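Proto-oncogene tyrosine-protein kinase receptor Ret (Danio rerio, PDB 7AMK) is a receptor tyrosine kinase whose calcium-binding extracellular cadherin-like domains, the part present here, take part in assembly with the ligand GDNF and its co-receptor GFR alpha 1. Local coordinates at residues 229-235 against 260-265; 250-256 against 321-327; 277-283 against 337-343. The protein carries 4 engineered substitutions. Residues are numbered along the deposited sequence.

Contact 1 of 3, residues 229-235 against 260-265; sequences EDDNSPY and FVYDRD. With CA (calcium ion), chain N; CA (calcium ion), chain M; CA (calcium ion), chain L.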
loop_
_atom_site.group_PDB
_atom_site.type_symbol
_atom_site.label_atom_id
_atom_site.label_comp_id
_atom_site.label_asym_id
_atom_site.label_seq_id
_atom_site.Cartn_x
_atom_site.Cartn_y
_atom_site.Cartn_z
ATOM N N GLU A 229 2.623 -34.971 -3.713
ATOM C CA GLU A 229 2.397 -34.810 -5.137
ATOM C C GLU A 229 1.175 -33.922 -5.325
ATOM O O GLU A 229 0.439 -33.638 -4.380
ATOM C CB GLU A 229 2.238 -36.161 -5.839
ATOM C CG GLU A 229 0.924 -36.808 -5.646
ATOM C CD GLU A 229 0.791 -38.068 -6.500
ATOM O OE1 GLU A 229 1.796 -38.442 -7.142
ATOM O OE2 GLU A 229 -0.305 -38.685 -6.535
ATOM N N ASP A 230 0.975 -33.462 -6.556
ATOM C CA ASP A 230 -0.093 -32.515 -6.871
ATOM C C ASP A 230 -1.361 -33.338 -7.072
ATOM O O ASP A 230 -1.635 -33.848 -8.155
ATOM C CB ASP A 230 0.279 -31.675 -8.096
ATOM C CG ASP A 230 -0.799 -30.640 -8.486
ATOM O OD1 ASP A 230 -1.813 -30.465 -7.780
ATOM O OD2 ASP A 230 -0.609 -30.000 -9.535
ATOM N N ASP A 231 -2.133 -33.497 -5.996
ATOM C CA ASP A 231 -3.336 -34.322 -6.057
ATOM C C ASP A 231 -4.538 -33.594 -5.463
ATOM O O ASP A 231 -5.512 -34.240 -5.061
ATOM C CB ASP A 231 -3.110 -35.687 -5.371
ATOM C CG ASP A 231 -2.876 -35.567 -3.841
ATOM O OD1 ASP A 231 -2.817 -34.444 -3.299
ATOM O OD2 ASP A 231 -2.769 -36.620 -3.179
ATOM N N ASN A 232 -4.479 -32.267 -5.391
ATOM C CA ASN A 232 -5.591 -31.457 -4.923
ATOM C C ASN A 232 -5.768 -30.275 -5.861
ATOM O O ASN A 232 -4.795 -29.601 -6.198
ATOM C CB ASN A 232 -5.368 -30.972 -3.488
ATOM C CG ASN A 232 -5.413 -32.108 -2.478
ATOM O OD1 ASN A 232 -6.477 -32.443 -1.955
ATOM N ND2 ASN A 232 -4.255 -32.708 -2.205
ATOM N N SER A 233 -7.014 -30.047 -6.300
ATOM C CA SER A 233 -7.239 -28.917 -7.178
ATOM C C SER A 233 -7.426 -27.633 -6.380
ATOM O O SER A 233 -7.871 -27.662 -5.230
ATOM C CB SER A 233 -8.465 -29.148 -8.046
ATOM O OG SER A 233 -9.572 -29.491 -7.246
ATOM N N PRO A 234 -7.072 -26.503 -6.983
ATOM C CA PRO A 234 -7.290 -25.215 -6.329
ATOM C C PRO A 234 -8.769 -24.896 -6.216
ATOM O O PRO A 234 -9.599 -25.403 -6.965
ATOM C CB PRO A 234 -6.577 -24.237 -7.253
ATOM C CG PRO A 234 -6.612 -24.910 -8.589
ATOM C CD PRO A 234 -6.422 -26.356 -8.293
ATOM N N TYR A 235 -9.099 -24.049 -5.242
ATOM C CA TYR A 235 -10.495 -23.683 -4.997
ATOM C C TYR A 235 -10.550 -22.315 -4.320
ATOM O O TYR A 235 -9.590 -21.860 -3.674
ATOM C CB TYR A 235 -11.220 -24.720 -4.127
ATOM C CG TYR A 235 -10.633 -24.863 -2.718
ATOM C CD1 TYR A 235 -9.572 -25.726 -2.476
ATOM C CD2 TYR A 235 -11.146 -24.139 -1.637
ATOM C CE1 TYR A 235 -9.022 -25.870 -1.174
ATOM C CE2 TYR A 235 -10.606 -24.276 -0.347
ATOM C CZ TYR A 235 -9.550 -25.140 -0.125
ATOM O OH TYR A 235 -9.016 -25.277 1.137
ATOM N N PHE A 260 -8.299 -14.728 -3.357
ATOM C CA PHE A 260 -7.491 -15.770 -2.743
ATOM C C PHE A 260 -7.907 -17.121 -3.295
ATOM O O PHE A 260 -9.102 -17.425 -3.365
ATOM C CB PHE A 260 -7.647 -15.763 -1.218
ATOM C CG PHE A 260 -7.060 -14.546 -0.562
ATOM C CD1 PHE A 260 -5.706 -14.484 -0.287
ATOM C CD2 PHE A 260 -7.854 -13.461 -0.259
ATOM C CE1 PHE A 260 -5.156 -13.356 0.307
ATOM C CE2 PHE A 260 -7.315 -12.332 0.328
ATOM C CZ PHE A 260 -5.961 -12.280 0.615
ATOM N N VAL A 261 -6.920 -17.926 -3.684
ATOM C CA VAL A 261 -7.139 -19.287 -4.150
ATOM C C VAL A 261 -6.304 -20.201 -3.272
ATOM O O VAL A 261 -5.158 -19.874 -2.950
ATOM C CB VAL A 261 -6.776 -19.441 -5.647
ATOM C CG1 VAL A 261 -6.606 -20.911 -6.025
ATOM C CG2 VAL A 261 -7.835 -18.733 -6.508
ATOM N N TYR A 262 -6.877 -21.324 -2.872
ATOM C CA TYR A 262 -6.237 -22.232 -1.940
ATOM C C TYR A 262 -5.974 -23.576 -2.596
ATOM O O TYR A 262 -6.736 -24.030 -3.456
ATOM C CB TYR A 262 -7.088 -22.433 -0.676
ATOM C CG TYR A 262 -7.457 -21.122 -0.017
ATOM C CD1 TYR A 262 -8.584 -20.403 -0.424
ATOM C CD2 TYR A 262 -6.669 -20.584 0.995
ATOM C CE1 TYR A 262 -8.914 -19.188 0.179
ATOM C CE2 TYR A 262 -6.984 -19.389 1.589
ATOM C CZ TYR A 262 -8.102 -18.687 1.191
ATOM O OH TYR A 262 -8.391 -17.484 1.816
ATOM N N ASP A 263 -4.877 -24.206 -2.182
ATOM C CA ASP A 263 -4.505 -25.517 -2.711
ATOM C C ASP A 263 -3.871 -26.303 -1.572
ATOM O O ASP A 263 -2.897 -25.842 -0.968
ATOM C CB ASP A 263 -3.543 -25.368 -3.902
ATOM C CG ASP A 263 -3.381 -26.650 -4.704
ATOM O OD1 ASP A 263 -3.179 -27.717 -4.109
ATOM O OD2 ASP A 263 -3.448 -26.587 -5.943
ATOM N N ARG A 264 -4.428 -27.476 -1.261
ATOM C CA ARG A 264 -3.924 -28.241 -0.125
ATOM C C ARG A 264 -2.533 -28.812 -0.360
ATOM O O ARG A 264 -1.855 -29.169 0.614
ATOM C CB ARG A 264 -4.900 -29.361 0.224
ATOM C CG ARG A 264 -6.235 -28.808 0.680
ATOM C CD ARG A 264 -7.168 -29.882 1.221
ATOM N NE ARG A 264 -8.425 -29.276 1.661
ATOM C CZ ARG A 264 -8.632 -28.729 2.854
ATOM N NH1 ARG A 264 -7.691 -28.721 3.787
ATOM N NH2 ARG A 264 -9.815 -28.175 3.116
ATOM N N ASP A 265 -2.096 -28.902 -1.612
ATOM C CA ASP A 265 -0.750 -29.360 -1.924
ATOM C C ASP A 265 0.292 -28.291 -1.575
ATOM O O ASP A 265 0.014 -27.088 -1.567
ATOM C CB ASP A 265 -0.637 -29.719 -3.405
ATOM C CG ASP A 265 -1.602 -30.809 -3.813
ATOM O OD1 ASP A 265 -1.757 -31.778 -3.041
ATOM O OD2 ASP A 265 -2.228 -30.699 -4.893
HETATM CA CA CA N . -2.667 -28.845 -6.343
HETATM CA CA CA M . -0.696 -33.764 -2.260
HETATM CA CA CA L . -2.908 -36.704 -0.921
HETATM O O HOH W 1 -7.044 -28.250 -2.463
HETATM O O HOH W 2 -5.144 -36.028 -1.012
HETATM O O HOH W 3 -3.306 -38.959 -1.335
#

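Contact 2 of 3, residues 250-256 against 321-327; sequences RSEGTVF and LSQNLSV. With NAG (2-acetamido-2-deoxy-beta-D-glucopyranose), chain D.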
loop_
_atom_site.group_PDB
_atom_site.type_symbol
_atom_site.label_atom_id
_atom_site.label_comp_id
_atom_site.label_asym_id
_atom_site.label_seq_id
_atom_site.Cartn_x
_atom_site.Cartn_y
_atom_site.Cartn_z
ATOM N N ARG A 250 -6.105 6.413 -9.696
ATOM C CA ARG A 250 -5.830 5.840 -11.003
ATOM C C ARG A 250 -4.335 5.659 -11.234
ATOM O O ARG A 250 -3.906 5.582 -12.385
ATOM C CB ARG A 250 -6.442 6.723 -12.097
ATOM C CG ARG A 250 -7.561 7.613 -11.602
ATOM C CD ARG A 250 -8.139 8.460 -12.721
ATOM N NE ARG A 250 -9.472 8.013 -13.126
ATOM C CZ ARG A 250 -9.742 7.440 -14.289
ATOM N NH1 ARG A 250 -8.800 7.217 -15.179
ATOM N NH2 ARG A 250 -10.994 7.091 -14.571
ATOM N N SER A 251 -3.528 5.605 -10.174
ATOM C CA SER A 251 -2.079 5.573 -10.338
ATOM C C SER A 251 -1.608 4.165 -10.655
ATOM O O SER A 251 -2.169 3.180 -10.164
ATOM C CB SER A 251 -1.366 6.096 -9.082
ATOM O OG SER A 251 -1.733 5.401 -7.907
ATOM N N GLU A 252 -0.588 4.067 -11.498
ATOM C CA GLU A 252 -0.082 2.749 -11.855
ATOM C C GLU A 252 0.500 2.059 -10.625
ATOM O O GLU A 252 1.000 2.708 -9.702
ATOM C CB GLU A 252 0.979 2.863 -12.942
ATOM C CG GLU A 252 2.086 3.831 -12.565
ATOM C CD GLU A 252 3.276 3.750 -13.498
ATOM O OE1 GLU A 252 3.814 2.635 -13.678
ATOM O OE2 GLU A 252 3.663 4.798 -14.057
ATOM N N GLY A 253 0.422 0.724 -10.618
ATOM C CA GLY A 253 0.955 -0.089 -9.539
ATOM C C GLY A 253 0.033 -0.283 -8.352
ATOM O O GLY A 253 0.226 -1.234 -7.584
ATOM N N THR A 254 -0.961 0.584 -8.175
ATOM C CA THR A 254 -1.922 0.410 -7.094
ATOM C C THR A 254 -2.765 -0.842 -7.318
ATOM O O THR A 254 -3.092 -1.197 -8.453
ATOM C CB THR A 254 -2.821 1.645 -6.977
ATOM O OG1 THR A 254 -3.283 2.039 -8.279
ATOM C CG2 THR A 254 -2.051 2.802 -6.333
ATOM N N VAL A 255 -3.124 -1.507 -6.223
ATOM C CA VAL A 255 -3.903 -2.743 -6.252
ATOM C C VAL A 255 -5.356 -2.417 -5.942
ATOM O O VAL A 255 -5.655 -1.757 -4.937
ATOM C CB VAL A 255 -3.345 -3.771 -5.253
ATOM C CG1 VAL A 255 -4.246 -5.021 -5.177
ATOM C CG2 VAL A 255 -1.922 -4.142 -5.637
ATOM N N PHE A 256 -6.265 -2.874 -6.800
ATOM C CA PHE A 256 -7.671 -2.529 -6.654
ATOM C C PHE A 256 -8.547 -3.681 -6.189
ATOM O O PHE A 256 -9.737 -3.461 -5.933
ATOM C CB PHE A 256 -8.220 -1.978 -7.980
ATOM C CG PHE A 256 -7.698 -0.616 -8.320
ATOM C CD1 PHE A 256 -6.488 -0.466 -8.979
ATOM C CD2 PHE A 256 -8.403 0.513 -7.964
ATOM C CE1 PHE A 256 -5.994 0.792 -9.286
ATOM C CE2 PHE A 256 -7.921 1.768 -8.270
ATOM C CZ PHE A 256 -6.709 1.906 -8.934
ATOM N N LEU A 321 -3.108 -1.782 -11.945
ATOM C CA LEU A 321 -3.038 -0.836 -13.058
ATOM C C LEU A 321 -1.642 -0.833 -13.677
ATOM O O LEU A 321 -0.642 -0.717 -12.963
ATOM C CB LEU A 321 -3.397 0.586 -12.604
ATOM C CG LEU A 321 -4.852 1.020 -12.726
ATOM C CD1 LEU A 321 -5.016 2.441 -12.218
ATOM C CD2 LEU A 321 -5.298 0.913 -14.165
ATOM N N SER A 322 -1.587 -0.924 -15.013
ATOM C CA SER A 322 -0.334 -0.839 -15.762
ATOM C C SER A 322 0.181 0.586 -15.874
ATOM O O SER A 322 1.397 0.804 -15.810
ATOM C CB SER A 322 -0.520 -1.408 -17.171
ATOM O OG SER A 322 -0.943 -2.763 -17.120
ATOM N N GLN A 323 -0.724 1.552 -16.048
ATOM C CA GLN A 323 -0.377 2.954 -16.202
ATOM C C GLN A 323 -1.529 3.812 -15.701
ATOM O O GLN A 323 -2.671 3.352 -15.602
ATOM C CB GLN A 323 -0.063 3.288 -17.662
ATOM C CG GLN A 323 -1.089 2.732 -18.626
ATOM C CD GLN A 323 -0.576 2.688 -20.044
ATOM O OE1 GLN A 323 0.367 3.397 -20.392
ATOM N NE2 GLN A 323 -1.186 1.846 -20.873
ATOM N N ASN A 324 -1.213 5.073 -15.395
ATOM C CA ASN A 324 -2.228 6.028 -14.953
ATOM C C ASN A 324 -3.335 6.151 -15.992
ATOM O O ASN A 324 -3.088 6.595 -17.116
ATOM C CB ASN A 324 -1.593 7.394 -14.698
ATOM C CG ASN A 324 -0.384 7.307 -13.783
ATOM O OD1 ASN A 324 -0.215 6.334 -13.039
ATOM N ND2 ASN A 324 0.467 8.321 -13.841
ATOM N N LEU A 325 -4.557 5.768 -15.612
ATOM C CA LEU A 325 -5.689 5.814 -16.530
ATOM C C LEU A 325 -6.213 7.234 -16.663
ATOM O O LEU A 325 -6.435 7.926 -15.662
ATOM C CB LEU A 325 -6.812 4.895 -16.064
ATOM C CG LEU A 325 -6.878 3.569 -16.817
ATOM C CD1 LEU A 325 -8.300 3.288 -17.287
ATOM C CD2 LEU A 325 -5.891 3.562 -17.986
ATOM N N SER A 326 -6.412 7.665 -17.909
ATOM C CA SER A 326 -6.926 8.998 -18.158
ATOM C C SER A 326 -8.207 9.217 -17.363
ATOM O O SER A 326 -9.023 8.306 -17.203
ATOM C CB SER A 326 -7.183 9.192 -19.650
ATOM O OG SER A 326 -7.909 10.381 -19.878
ATOM N N VAL A 327 -8.370 10.426 -16.837
ATOM C CA VAL A 327 -9.570 10.720 -16.074
ATOM C C VAL A 327 -10.825 10.739 -16.929
ATOM O O VAL A 327 -11.927 10.735 -16.371
ATOM C CB VAL A 327 -9.402 12.057 -15.334
ATOM C CG1 VAL A 327 -8.221 11.971 -14.405
ATOM C CG2 VAL A 327 -9.239 13.199 -16.333
HETATM C C1 NAG D . 1.658 8.400 -13.034
HETATM C C2 NAG D . 2.746 9.168 -13.788
HETATM C C3 NAG D . 3.972 9.375 -12.900
HETATM C C4 NAG D . 3.579 10.029 -11.581
HETATM C C5 NAG D . 2.462 9.233 -10.908
HETATM C C6 NAG D . 1.921 9.902 -9.665
HETATM C C7 NAG D . 4.007 7.509 -15.113
HETATM C C8 NAG D . 4.232 6.944 -16.484
HETATM N N2 NAG D . 3.105 8.494 -15.028
HETATM O O3 NAG D . 4.910 10.188 -13.596
HETATM O O4 NAG D . 4.700 10.078 -10.701
HETATM O O5 NAG D . 1.351 9.081 -11.805
HETATM O O6 NAG D . 0.970 10.908 -9.990
HETATM O O7 NAG D . 4.613 7.092 -14.132
#

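Contact 3 of 3, residues 277-283 against 337-343; sequences NKLVGTL and YLVNDTT. With CA (calcium ion), chain N; NAG (2-acetamido-2-deoxy-beta-D-glucopyranose), chain E.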
loop_
_atom_site.group_PDB
_atom_site.type_symbol
_atom_site.label_atom_id
_atom_site.label_comp_id
_atom_site.label_asym_id
_atom_site.label_seq_id
_atom_site.Cartn_x
_atom_site.Cartn_y
_atom_site.Cartn_z
ATOM N N ASN A 277 2.599 -28.479 -9.134
ATOM C CA ASN A 277 1.624 -27.686 -8.398
ATOM C C ASN A 277 1.669 -26.222 -8.771
ATOM O O ASN A 277 1.103 -25.395 -8.067
ATOM C CB ASN A 277 1.796 -27.809 -6.886
ATOM C CG ASN A 277 0.493 -27.675 -6.173
ATOM O OD1 ASN A 277 -0.502 -28.214 -6.620
ATOM N ND2 ASN A 277 0.473 -26.929 -5.079
ATOM N N LYS A 278 2.345 -25.885 -9.853
ATOM C CA LYS A 278 2.341 -24.521 -10.341
ATOM C C LYS A 278 0.966 -24.188 -10.906
ATOM O O LYS A 278 0.416 -24.940 -11.719
ATOM C CB LYS A 278 3.423 -24.359 -11.404
ATOM C CG LYS A 278 3.573 -22.957 -11.956
ATOM C CD LYS A 278 4.643 -22.967 -13.051
ATOM C CE LYS A 278 4.692 -21.660 -13.822
ATOM N NZ LYS A 278 5.659 -21.744 -14.968
ATOM N N LEU A 279 0.412 -23.052 -10.485
ATOM C CA LEU A 279 -0.792 -22.502 -11.104
ATOM C C LEU A 279 -0.395 -21.418 -12.106
ATOM O O LEU A 279 0.275 -20.451 -11.739
ATOM C CB LEU A 279 -1.749 -21.912 -10.061
ATOM C CG LEU A 279 -2.185 -22.781 -8.883
ATOM C CD1 LEU A 279 -3.179 -22.002 -7.984
ATOM C CD2 LEU A 279 -2.787 -24.047 -9.427
ATOM N N VAL A 280 -0.832 -21.567 -13.351
ATOM C CA VAL A 280 -0.635 -20.573 -14.402
ATOM C C VAL A 280 -1.984 -19.934 -14.703
ATOM O O VAL A 280 -2.989 -20.639 -14.848
ATOM C CB VAL A 280 -0.035 -21.195 -15.677
ATOM C CG1 VAL A 280 1.192 -22.029 -15.352
ATOM C CG2 VAL A 280 -1.078 -22.028 -16.406
ATOM N N GLY A 281 -2.002 -18.601 -14.793
ATOM C CA GLY A 281 -3.213 -17.851 -15.089
ATOM C C GLY A 281 -3.251 -17.325 -16.513
ATOM O O GLY A 281 -2.210 -17.225 -17.171
ATOM N N THR A 282 -4.441 -17.001 -17.011
ATOM C CA THR A 282 -4.572 -16.437 -18.350
ATOM C C THR A 282 -5.737 -15.458 -18.365
ATOM O O THR A 282 -6.860 -15.830 -18.018
ATOM C CB THR A 282 -4.784 -17.536 -19.392
ATOM O OG1 THR A 282 -5.920 -18.322 -19.019
ATOM C CG2 THR A 282 -3.562 -18.430 -19.477
ATOM N N LEU A 283 -5.463 -14.212 -18.755
ATOM C CA LEU A 283 -6.522 -13.233 -18.994
ATOM C C LEU A 283 -7.518 -13.740 -20.034
ATOM O O LEU A 283 -7.146 -14.055 -21.169
ATOM C CB LEU A 283 -5.914 -11.914 -19.467
ATOM C CG LEU A 283 -5.707 -10.834 -18.418
ATOM C CD1 LEU A 283 -5.296 -9.536 -19.095
ATOM C CD2 LEU A 283 -6.988 -10.653 -17.639
ATOM N N TYR A 337 -10.455 -14.542 -15.399
ATOM C CA TYR A 337 -9.064 -14.963 -15.230
ATOM C C TYR A 337 -9.050 -16.448 -14.879
ATOM O O TYR A 337 -9.447 -16.830 -13.776
ATOM C CB TYR A 337 -8.357 -14.128 -14.160
ATOM C CG TYR A 337 -6.857 -14.305 -14.161
ATOM C CD1 TYR A 337 -6.071 -13.660 -15.103
ATOM C CD2 TYR A 337 -6.225 -15.122 -13.224
ATOM C CE1 TYR A 337 -4.704 -13.820 -15.118
ATOM C CE2 TYR A 337 -4.867 -15.288 -13.231
ATOM C CZ TYR A 337 -4.106 -14.635 -14.186
ATOM O OH TYR A 337 -2.734 -14.772 -14.213
ATOM N N LEU A 338 -8.603 -17.281 -15.821
ATOM C CA LEU A 338 -8.563 -18.729 -15.641
ATOM C C LEU A 338 -7.281 -19.129 -14.922
ATOM O O LEU A 338 -6.179 -18.884 -15.429
ATOM C CB LEU A 338 -8.645 -19.446 -16.984
ATOM C CG LEU A 338 -8.599 -20.960 -16.852
ATOM C CD1 LEU A 338 -9.916 -21.467 -16.299
ATOM C CD2 LEU A 338 -8.307 -21.568 -18.189
ATOM N N VAL A 339 -7.432 -19.741 -13.749
ATOM C CA VAL A 339 -6.317 -20.252 -12.960
ATOM C C VAL A 339 -6.245 -21.763 -13.152
ATOM O O VAL A 339 -7.182 -22.491 -12.810
ATOM C CB VAL A 339 -6.469 -19.899 -11.474
ATOM C CG1 VAL A 339 -5.453 -20.675 -10.666
ATOM C CG2 VAL A 339 -6.288 -18.391 -11.243
ATOM N N ASN A 340 -5.128 -22.251 -13.678
ATOM C CA ASN A 340 -5.005 -23.650 -14.082
ATOM C C ASN A 340 -3.875 -24.312 -13.291
ATOM O O ASN A 340 -2.718 -23.904 -13.408
ATOM C CB ASN A 340 -4.759 -23.712 -15.587
ATOM C CG ASN A 340 -4.715 -25.115 -16.143
ATOM O OD1 ASN A 340 -4.592 -26.097 -15.421
ATOM N ND2 ASN A 340 -4.817 -25.204 -17.471
ATOM N N ASP A 341 -4.220 -25.304 -12.465
ATOM C CA ASP A 341 -3.249 -26.185 -11.814
ATOM C C ASP A 341 -2.742 -27.178 -12.852
ATOM O O ASP A 341 -3.383 -28.194 -13.123
ATOM C CB ASP A 341 -3.888 -26.909 -10.634
ATOM C CG ASP A 341 -2.879 -27.768 -9.836
ATOM O OD1 ASP A 341 -1.739 -28.032 -10.318
ATOM O OD2 ASP A 341 -3.257 -28.167 -8.705
ATOM N N THR A 342 -1.558 -26.909 -13.403
ATOM C CA THR A 342 -1.138 -27.573 -14.637
ATOM C C THR A 342 -0.911 -29.067 -14.443
ATOM O O THR A 342 -1.289 -29.870 -15.300
ATOM C CB THR A 342 0.132 -26.912 -15.164
ATOM O OG1 THR A 342 1.115 -26.905 -14.112
ATOM C CG2 THR A 342 -0.171 -25.469 -15.610
ATOM N N THR A 343 -0.271 -29.453 -13.350
ATOM C CA THR A 343 0.059 -30.848 -13.085
ATOM C C THR A 343 -1.030 -31.576 -12.302
ATOM O O THR A 343 -0.786 -32.691 -11.830
ATOM C CB THR A 343 1.392 -30.952 -12.323
ATOM O OG1 THR A 343 1.346 -30.119 -11.167
ATOM C CG2 THR A 343 2.548 -30.493 -13.185
HETATM CA CA CA N . -2.667 -28.845 -6.343
HETATM C C1 NAG E . -4.756 -26.433 -18.200
HETATM C C2 NAG E . -5.472 -26.376 -19.554
HETATM C C3 NAG E . -5.287 -27.698 -20.303
HETATM C C4 NAG E . -3.825 -28.122 -20.362
HETATM C C5 NAG E . -3.182 -28.055 -18.977
HETATM C C6 NAG E . -1.686 -28.305 -18.975
HETATM C C7 NAG E . -7.516 -25.016 -19.820
HETATM C C8 NAG E . -6.675 -24.045 -20.600
HETATM N N2 NAG E . -6.889 -26.107 -19.362
HETATM O O3 NAG E . -5.827 -27.587 -21.616
HETATM O O4 NAG E . -3.788 -29.488 -20.756
HETATM O O5 NAG E . -3.383 -26.760 -18.398
HETATM O O6 NAG E . -1.087 -28.167 -20.257
HETATM O O7 NAG E . -8.712 -24.822 -19.615
#

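Contact 1 of 3, residues 229-235 against 260-265
Residues 229-235 carry the chain out of strand 215-227 and wrap it round the end of strand 255-263 through two shared calcium ions, M and N. Glu229 contributes its backbone: its O lies 2.4 Å from calcium M, while its carboxylate turns to Asn143. Asp230 OD1 binds calcium N at 2.3 Å, and its OD2 reaches Thr343. Asp231 OD1 binds calcium M at 2.5 Å and its OD2, at 2.3 Å, a third ion, calcium L, that takes no ligand from 260-265; its carboxylate also meets Asn143. Asn232 grips Asp265 twice, Asn232 N to Asp265 OD2 and Asn232 ND2 to Asp265 OD1 both being 2.8 Å hydrogen bonds, and its own O meets calcium N at 2.3 Å. Pro234 CB packs on Val261 CG1 at 3.5 Å. Tyr235 then pairs with Tyr262 in antiparallel fashion (Tyr235 N to Tyr262 O 3.0 Å, Tyr262 N to Tyr235 O 2.9 Å), and Tyr262 CB sits over the Tyr235 ring in a CH-pi contact. Asp263 chelates calcium N with both oxygens, and its OD1 also accepts from Asp265 N, an Asx turn. Asp265 bridges calcium M (OD1, 2.4 Å) and calcium N (OD2, 2.4 Å). Glu142 and Glu196, with Asp228 (M) and Asp194 and two waters (L), supply the remaining ligands; Asn277 and Asp341 complete calcium N, as at a classical cadherin junction. Carboxylate oxygens as close as Asp230 OD1 and Asp265 OD2 (2.9 Å) would be expected to repel without the shared cation, consistent with a junction that needs calcium.

Contact 2 of 3, residues 250-256 against 321-327
A glycosylated asparagine also accepts a backbone hydrogen bond: Asn324 ND2 is bonded to C1 of an N-acetylglucosamine at 1.4 Å, while Asn324 OD1 accepts a 2.8 Å hydrogen bond from Glu252 N. The glutamate side chain extends beside the sugar, with Glu252 OE2 2.5 Å from O7 of the N-acetyl group. Glu252 and Gly253 are the central residues of a type II beta turn from Ser251 to Thr254; the positive phi of Gly253 suits its third position, and Thr254 OG1 makes a very short 2.5 Å hydrogen bond back to Ser251 O. This turn leads into strand 255-263 of the third cadherin-like domain and lies against the chain leaving the neighbouring strand 312-321, at the end of the domain facing the fourth. Gly253 N donates to Leu321 O at 3.0 Å, and Leu325 N to Arg250 O at 3.3 Å. Leu321 CD1 touches Phe256 CE1 at 3.5 Å and approaches Arg250 O at 3.3 Å. The Arg250 side chain runs along 325-327, where its CD lies 3.9 Å from Val327 CG1, and its NH2 bonds to Leu360 O; the backbone of Arg250 is also hydrogen-bonded to that of Lys397.

Contact 3 of 3, residues 277-283 against 337-343
This is a regular antiparallel strand pair at the margin of a four-stranded sheet in the third cadherin-like domain, a Greek-key beta sandwich of the cadherin type: strand 279-283 is outermost, and strand 331-341 lies between it and strand 350-359. The two axes approach to 4.6 Å with their directions 157° apart. In one hydrogen-bonded pair, Val280 N to Asn340 O measures 3.0 Å and Asn340 N to Val280 O 2.9 Å; in the other, Thr282 N to Leu338 O is 3.0 Å and Leu338 N to Thr282 O 3.2 Å. Leu279, Val339 and Asp341 share one face, where Leu279 CD1 meets Val339 CG1 at 3.8 Å and both residues pack on Tyr317 of the facing sheet. There Tyr337 lies across Gly281, its OH 3.2 Å from Gly281 CA, in space that a CB on residue 281 would occupy. The other face carries Val280, Thr282, Leu338 and Asn340, and here Asn340 ND2 is bonded to an N-acetylglucosamine. Beyond the ladder, Thr342 closes on Lys278 O through both its N (3.3 Å) and its OG1 (3.2 Å). Thr343 OG1, which also bonds to Asp230, accepts from Asn277 N at 2.9 Å. Calcium N joins the loop before strand 279-283 to the end of strand 331-341: Asn277 (ND2 hydrogen-bonded to Thr267) binds through OD1 at 2.3 Å, Asp341 through OD2 at 2.5 Å.

Overall arrangement
The chain leaves strand 215-227 and runs through 229-235; contact 1 closes the first loop when strand 255-263 ends at 260-265. Contact 2 opens inside that loop, at 250-256, which runs into the same strand, and closes only at 321-327, so contacts 1 and 2 cross. Contact 3 opens at 277-283 and ends at 337-343, in series with contact 1 but crossing contact 2. Contacts 1 and 3 have centres about 11 Å apart and share calcium N, joining the two sheets at the end next to the second domain. Contact 2, its centre about 31 Å from that of contact 1, joins the turn before strand 255-263 to the chain leaving strand 312-321, towards the fourth domain.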